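Local coordinates for okadaic acid binding protein 2-alpha (Halichondria okadai, PDB 4WRI) that binds okadaic acid, a polyether cytotoxin, enclosing it in a largely helical fold, and is implicated in accumulation of the toxin by the sponge, at residues A11-C14 with R15-T19; Q111-W114 with E115-R119. All coordinates share one frame; numbering follows the deposited sequence.

Contact 1 of 2, residues A11-C14 with R15-T19; sequences AHWC and RKMRT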
loop_
_atom_site.group_PDB
_atom_site.type_symbol
_atom_site.label_atom_id
_atom_site.label_comp_id
_atom_site.label_asym_id
_atom_site.label_seq_id
_atom_site.Cartn_x
_atom_site.Cartn_y
_atom_site.Cartn_z
ATOM N N ALA A 11 -14.113 -2.262 12.647
ATOM C CA ALA A 11 -13.530 -3.579 12.482
ATOM C C ALA A 11 -13.090 -3.780 11.035
ATOM O O ALA A 11 -12.067 -4.423 10.771
ATOM C CB ALA A 11 -14.525 -4.663 12.888
ATOM N N HIS A 12 -13.870 -3.241 10.109
ATOM C CA HIS A 12 -13.551 -3.399 8.701
ATOM C C HIS A 12 -12.263 -2.664 8.359
ATOM O O HIS A 12 -11.424 -3.195 7.629
ATOM C CB HIS A 12 -14.687 -2.872 7.829
ATOM C CG HIS A 12 -14.386 -2.956 6.367
ATOM N ND1 HIS A 12 -14.237 -4.157 5.713
ATOM C CD2 HIS A 12 -14.178 -1.987 5.446
ATOM C CE1 HIS A 12 -13.958 -3.924 4.444
ATOM N NE2 HIS A 12 -13.928 -2.620 4.255
ATOM N N TRP A 13 -12.100 -1.454 8.860
ATOM C CA TRP A 13 -10.865 -0.724 8.604
ATOM C C TRP A 13 -9.679 -1.466 9.195
ATOM O O TRP A 13 -8.609 -1.552 8.565
ATOM C CB TRP A 13 -10.960 0.699 9.109
ATOM C CG TRP A 13 -9.742 1.525 8.850
ATOM C CD1 TRP A 13 -9.509 2.324 7.763
ATOM C CD2 TRP A 13 -8.598 1.663 9.701
ATOM N NE1 TRP A 13 -8.281 2.932 7.870
ATOM C CE2 TRP A 13 -7.701 2.536 9.051
ATOM C CE3 TRP A 13 -8.221 1.095 10.919
ATOM C CZ2 TRP A 13 -6.471 2.893 9.609
ATOM C CZ3 TRP A 13 -7.004 1.442 11.454
ATOM C CH2 TRP A 13 -6.146 2.324 10.810
ATOM N N CYS A 14 -9.820 -2.031 10.387
ATOM C CA CYS A 14 -8.697 -2.782 10.936
ATOM C C CYS A 14 -8.319 -3.974 10.085
ATOM O O CYS A 14 -7.133 -4.305 9.961
ATOM C CB CYS A 14 -8.983 -3.229 12.365
ATOM S SG CYS A 14 -9.116 -1.831 13.518
ATOM N N ARG A 15 -9.316 -4.630 9.498
ATOM C CA ARG A 15 -9.082 -5.720 8.583
ATOM C C ARG A 15 -8.322 -5.236 7.361
ATOM O O ARG A 15 -7.418 -5.922 6.885
ATOM C CB ARG A 15 -10.415 -6.317 8.140
ATOM C CG ARG A 15 -10.277 -7.574 7.314
ATOM C CD ARG A 15 -11.644 -8.118 6.941
ATOM N NE ARG A 15 -11.527 -9.306 6.121
ATOM C CZ ARG A 15 -12.507 -9.784 5.357
ATOM N NH1 ARG A 15 -13.677 -9.166 5.330
ATOM N NH2 ARG A 15 -12.315 -10.866 4.620
ATOM N N LYS A 16 -8.695 -4.074 6.843
ATOM C CA LYS A 16 -7.928 -3.515 5.736
ATOM C C LYS A 16 -6.460 -3.279 6.160
ATOM O O LYS A 16 -5.530 -3.586 5.378
ATOM C CB LYS A 16 -8.573 -2.234 5.203
ATOM C CG LYS A 16 -9.878 -2.464 4.448
ATOM C CD LYS A 16 -10.403 -1.179 3.811
ATOM C CE LYS A 16 -10.791 -0.101 4.828
ATOM N NZ LYS A 16 -11.292 1.135 4.134
ATOM N N MET A 17 -6.220 -2.773 7.368
ATOM C CA MET A 17 -4.840 -2.521 7.777
ATOM C C MET A 17 -4.065 -3.813 8.012
ATOM O O MET A 17 -2.861 -3.878 7.719
ATOM C CB MET A 17 -4.766 -1.585 8.979
ATOM C CG MET A 17 -5.283 -0.202 8.678
ATOM S SD MET A 17 -4.486 0.660 7.280
ATOM C CE MET A 17 -5.661 0.433 5.934
ATOM N N ARG A 18 -4.722 -4.857 8.507
ATOM C CA ARG A 18 -4.078 -6.165 8.582
ATOM C C ARG A 18 -3.710 -6.644 7.184
ATOM O O ARG A 18 -2.719 -7.355 6.999
ATOM C CB ARG A 18 -4.977 -7.198 9.272
ATOM C CG ARG A 18 -5.198 -6.909 10.757
ATOM C CD ARG A 18 -5.819 -8.127 11.448
ATOM N NE ARG A 18 -7.209 -8.364 11.056
ATOM C CZ ARG A 18 -8.267 -7.717 11.559
ATOM N NH1 ARG A 18 -8.123 -6.749 12.459
ATOM N NH2 ARG A 18 -9.479 -8.055 11.126
ATOM N N THR A 19 -4.501 -6.254 6.187
ATOM C CA THR A 19 -4.231 -6.652 4.803
ATOM C C THR A 19 -2.975 -5.937 4.274
ATOM O O THR A 19 -2.222 -6.493 3.496
ATOM C CB THR A 19 -5.469 -6.382 3.923
ATOM O OG1 THR A 19 -6.573 -7.157 4.435
ATOM C CG2 THR A 19 -5.231 -6.753 2.463
HETATM O O HOH W 1 -11.240 -6.313 12.476
HETATM O O HOH W 2 -14.847 -6.813 6.612
#
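Trp-13 and Met-17, one turn apart on helix 11-27, make the aromatic contact of this stretch. The tryptophan CG lies opposite the backbone N (chi1 -178°), which swings the indole outward and toward the next turn, where its benzene half meets the methionine. Met-17 CG sits over one face of the indole, 3.4 Å from the centroid of the six-membered ring and 13° off its normal, a close CH-pi contact. The chain bends beyond CG, and SD lies obliquely at 4.3 Å from the same centroid, giving a Met-aromatic contact. Trp-94 of helix 86-96 also meets the indole edge-to-face, while NE1 donates to the carbonyl of Phe-173.

The methylene chain of Lys-16 packs on the His-12 imidazole, with CG over one face and CD 3.8 Å from His-12 NE2. A bend at chi3 then takes the lysine amine to the carbonyls of Phe-172 and Asp-175, and His-12 NE2 is hydrogen-bonded to Asn-184 OD1.

The polar links run through the backbone and two waters. Regular i to i+4 bonds tie Ala-11 through Cys-14 to Arg-15 through Arg-18. One water donates to Ala-11 O (2.7 Å) and accepts from Arg-18 NH2 (2.8 Å) in the guanidinium plane; the Cys-14 carbonyl oxygen lies over a face of that group. The other water, 2.9 Å from His-12 ND1, accepts from Arg-15 NH1 at 2.9 Å.

Both arginines reach the C-terminal residues: Arg-18 forms a salt bridge with the terminal carboxylate of Asp-192, and Arg-15 NE bonds to Val-191 O. Trp-13 thus packs against helix 86-96 and Met-17 against helix 169-174, while Arg-15 and Arg-18 probably help to hold the negatively charged chain end.

Contact 2 of 2, residues Q111-W114 with E115-R119; sequences QTFW and EGIDR. With OKA (okadaic acid), chain B.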
loop_
_atom_site.group_PDB
_atom_site.type_symbol
_atom_site.label_atom_id
_atom_site.label_comp_id
_atom_site.label_asym_id
_atom_site.label_seq_id
_atom_site.Cartn_x
_atom_site.Cartn_y
_atom_site.Cartn_z
ATOM N N GLN A 111 3.708 8.183 -6.497
ATOM C CA GLN A 111 4.458 8.782 -7.597
ATOM C C GLN A 111 5.739 8.016 -7.882
ATOM O O GLN A 111 6.108 7.854 -9.049
ATOM C CB GLN A 111 4.747 10.265 -7.313
ATOM C CG GLN A 111 3.517 11.137 -7.511
ATOM C CD GLN A 111 3.762 12.609 -7.248
ATOM O OE1 GLN A 111 4.340 12.982 -6.226
ATOM N NE2 GLN A 111 3.317 13.457 -8.173
ATOM N N THR A 112 6.418 7.520 -6.861
ATOM C CA THR A 112 7.633 6.742 -7.099
ATOM C C THR A 112 7.369 5.474 -7.906
ATOM O O THR A 112 8.166 5.106 -8.767
ATOM C CB THR A 112 8.424 6.419 -5.810
ATOM O OG1 THR A 112 7.673 5.521 -4.992
ATOM C CG2 THR A 112 8.703 7.691 -5.063
ATOM N N PHE A 113 6.226 4.835 -7.677
ATOM C CA PHE A 113 5.891 3.648 -8.434
ATOM C C PHE A 113 5.435 4.030 -9.834
ATOM O O PHE A 113 5.852 3.420 -10.820
ATOM C CB PHE A 113 4.774 2.859 -7.728
ATOM C CG PHE A 113 4.479 1.537 -8.372
ATOM C CD1 PHE A 113 5.305 0.448 -8.143
ATOM C CD2 PHE A 113 3.391 1.368 -9.211
ATOM C CE1 PHE A 113 5.046 -0.787 -8.720
ATOM C CE2 PHE A 113 3.141 0.137 -9.795
ATOM C CZ PHE A 113 3.974 -0.936 -9.540
ATOM N N TRP A 114 4.574 5.038 -9.904
ATOM C CA TRP A 114 3.951 5.449 -11.157
ATOM C C TRP A 114 4.997 5.895 -12.177
ATOM O O TRP A 114 4.842 5.646 -13.375
ATOM C CB TRP A 114 2.900 6.545 -10.920
ATOM C CG TRP A 114 2.123 6.811 -12.140
ATOM C CD1 TRP A 114 2.435 7.701 -13.129
ATOM C CD2 TRP A 114 0.937 6.133 -12.566
ATOM N NE1 TRP A 114 1.500 7.635 -14.132
ATOM C CE2 TRP A 114 0.582 6.666 -13.822
ATOM C CE3 TRP A 114 0.138 5.128 -12.007
ATOM C CZ2 TRP A 114 -0.549 6.244 -14.522
ATOM C CZ3 TRP A 114 -0.980 4.708 -12.702
ATOM C CH2 TRP A 114 -1.311 5.265 -13.952
ATOM N N GLU A 115 6.075 6.511 -11.706
ATOM C CA GLU A 115 7.111 7.012 -12.614
ATOM C C GLU A 115 7.946 5.880 -13.219
ATOM O O GLU A 115 8.626 6.071 -14.228
ATOM C CB GLU A 115 7.999 8.026 -11.897
ATOM C CG GLU A 115 7.272 9.329 -11.561
ATOM C CD GLU A 115 8.082 10.248 -10.662
ATOM O OE1 GLU A 115 9.187 9.848 -10.232
ATOM O OE2 GLU A 115 7.609 11.372 -10.382
ATOM N N GLY A 116 7.895 4.698 -12.615
ATOM C CA GLY A 116 8.583 3.547 -13.166
ATOM C C GLY A 116 7.767 2.840 -14.236
ATOM O O GLY A 116 8.308 2.188 -15.130
ATOM N N ILE A 117 6.451 2.971 -14.167
ATOM C CA ILE A 117 5.587 2.276 -15.110
ATOM C C ILE A 117 5.068 3.212 -16.190
ATOM O O ILE A 117 4.506 2.774 -17.195
ATOM C CB ILE A 117 4.398 1.607 -14.397
ATOM C CG1 ILE A 117 3.536 2.692 -13.740
ATOM C CG2 ILE A 117 4.915 0.563 -13.398
ATOM C CD1 ILE A 117 2.351 2.234 -12.946
ATOM N N ASP A 118 5.272 4.505 -15.993
ATOM C CA ASP A 118 4.796 5.506 -16.935
ATOM C C ASP A 118 5.975 6.409 -17.266
ATOM O O ASP A 118 6.032 7.564 -16.843
ATOM C CB ASP A 118 3.635 6.298 -16.327
ATOM C CG ASP A 118 3.112 7.374 -17.251
ATOM O OD1 ASP A 118 3.441 7.340 -18.457
ATOM O OD2 ASP A 118 2.365 8.254 -16.775
ATOM N N ARG A 119 6.924 5.853 -18.016
ATOM C CA ARG A 119 8.201 6.507 -18.291
ATOM C C ARG A 119 8.059 7.752 -19.155
ATOM O O ARG A 119 8.849 8.687 -19.035
ATOM C CB ARG A 119 9.160 5.531 -18.973
ATOM C CG ARG A 119 9.221 4.172 -18.320
ATOM C CD ARG A 119 8.350 3.157 -19.048
ATOM N NE ARG A 119 8.011 2.055 -18.156
ATOM C CZ ARG A 119 7.493 0.898 -18.544
ATOM N NH1 ARG A 119 7.253 0.660 -19.830
ATOM N NH2 ARG A 119 7.225 -0.027 -17.633
HETATM C C1 OKA B . 5.486 -2.024 -2.600
HETATM C C2 OKA B . 6.252 -1.635 -3.887
HETATM C C3 OKA B . 5.982 -0.171 -4.229
HETATM C C4 OKA B . 6.384 0.812 -3.107
HETATM C C5 OKA B . 5.973 2.223 -3.504
HETATM C C6 OKA B . 6.541 3.248 -2.520
HETATM C C7 OKA B . 8.067 3.044 -2.359
HETATM C C8 OKA B . 8.328 1.601 -1.962
HETATM C C9 OKA B . 9.804 1.325 -1.955
HETATM C C10 OKA B . 10.365 0.655 -0.932
HETATM C C11 OKA B . 9.597 0.207 0.272
HETATM C C12 OKA B . 8.081 0.232 -0.072
HETATM C C13 OKA B . 7.242 0.165 1.215
HETATM C C14 OKA B . 5.742 0.139 0.831
HETATM C C15 OKA B . 4.963 1.162 1.185
HETATM C C16 OKA B . 3.524 1.107 0.755
HETATM C C17 OKA B . 2.469 1.339 1.869
HETATM C C18 OKA B . 1.394 2.216 1.201
HETATM C C19 OKA B . 1.980 2.489 -0.222
HETATM C C20 OKA B . 1.620 3.816 -0.746
HETATM C C21 OKA B . 2.212 3.960 -2.174
HETATM C C22 OKA B . 1.663 2.807 -3.009
HETATM C C23 OKA B . 2.043 1.475 -2.341
HETATM C C24 OKA B . 1.433 0.294 -3.166
HETATM C C25 OKA B . 1.943 0.499 -4.575
HETATM C C26 OKA B . 1.758 1.848 -5.171
HETATM C C27 OKA B . 0.289 2.095 -5.579
HETATM C C28 OKA B . -0.059 1.153 -6.742
HETATM C C29 OKA B . -1.432 1.406 -7.387
HETATM C C30 OKA B . -1.632 0.274 -8.439
HETATM C C31 OKA B . -0.703 0.296 -9.629
HETATM C C32 OKA B . -1.099 -0.742 -10.679
HETATM C C33 OKA B . -2.595 -0.791 -10.971
HETATM C C34 OKA B . -3.383 -0.684 -9.655
HETATM C C35 OKA B . -4.881 -0.412 -10.033
HETATM C C36 OKA B . -5.709 -0.584 -8.766
HETATM C C37 OKA B . -5.455 -1.956 -8.211
HETATM C C38 OKA B . -4.000 -2.199 -7.905
HETATM C C39 OKA B . -0.602 1.682 -10.267
HETATM C C40 OKA B . -2.526 1.273 -6.318
HETATM C C41 OKA B . 2.523 -0.440 -5.270
HETATM C C42 OKA B . 7.527 -1.115 1.978
HETATM C C43 OKA B . 11.845 0.408 -1.041
HETATM C C44 OKA B . 5.825 -2.540 -5.034
HETATM O O1 OKA B . 4.276 -1.791 -2.622
HETATM O O2 OKA B . 6.105 -2.518 -1.654
HETATM O O3 OKA B . 7.647 -1.814 -3.674
HETATM O O4 OKA B . 7.807 0.729 -2.947
HETATM O O5 OKA B . 8.558 3.982 -1.366
HETATM O O6 OKA B . 7.730 1.392 -0.683
HETATM O O7 OKA B . 3.350 2.218 -0.072
HETATM O O8 OKA B . 1.450 1.424 -1.054
HETATM O O9 OKA B . 2.230 2.902 -4.318
HETATM O O10 OKA B . 1.790 -0.906 -2.595
HETATM O O11 OKA B . 0.185 3.442 -6.011
HETATM O O12 OKA B . -3.019 0.386 -8.876
HETATM O O13 OKA B . -3.196 -1.967 -9.115
#
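Trp-114 and Asp-118 are joined by a side-chain hydrogen bond across the last turn of helix 109-117: the indole NE1 donates to OD2 at 2.8 Å. The carboxylate receives it on the anti lone pair, the one turned away from OD1, and its plane stands 87° to that of the ring. The bond is bent, with 139° at the hydrogen, and OD2 is tilted out of the indole plane.

Between the two aromatic residues of the preceding turn, Ile-117 CD1 does double duty. It approaches both rings obliquely, 3.8 Å from Trp-114 CE3 and 3.9 Å from Phe-113 CE2. Its CG1 is tucked between the backbone N and the carbonyl carbon (chi1 63°), an orientation that carries the CD1 methyl back to both rings.

The arrangement is consistent with an EF-hand-like unit: helix 109-117 leads into a loop whose strand 124-125 pairs antiparallel with 160-161, and Asp-118 stands where the loop begins. OD2 also accepts from Gly-123 N, and OD1 from the backbone N of dimethyl-lysine 122, so the loop folds back on this carboxylate; three N-H donors would probably stabilise its negative charge. The helix ends with i to i+3 bonds, Gly-116 N to Phe-113 O (3.0 Å) and Ile-117 N to Trp-114 O (3.2 Å), both donors standing above the carbonyl planes, alongside weak i to i+4 bonds to the same carbonyls.

On the ligand side, okadaic acid C41 lies over the centre of the Phe-113 ring, 4.0 Å above its plane. C39 touches the Trp-114 edge at CZ3 (3.9 Å), and Thr-112 OG1, bonded to Ser-109 O, lies against C6.

Contact 1 comes first along the chain, near the start of helix 11-27, and contact 2 follows much later, at the end of helix 109-117. They lie about 27 Å apart between centres, on opposite sides of the chain's centre, with about 15 Å between their nearest atoms, and they share no helix or sheet. Each is local, confined to one helix or its end. Thr-112, Phe-113 and Trp-114 of contact 2 line the toxin pocket, whereas in contact 1 the Met-17 side chain is about 9 Å from okadaic acid. Residues 11-19 instead fix the first helix to the body of the chain, away from the ligand.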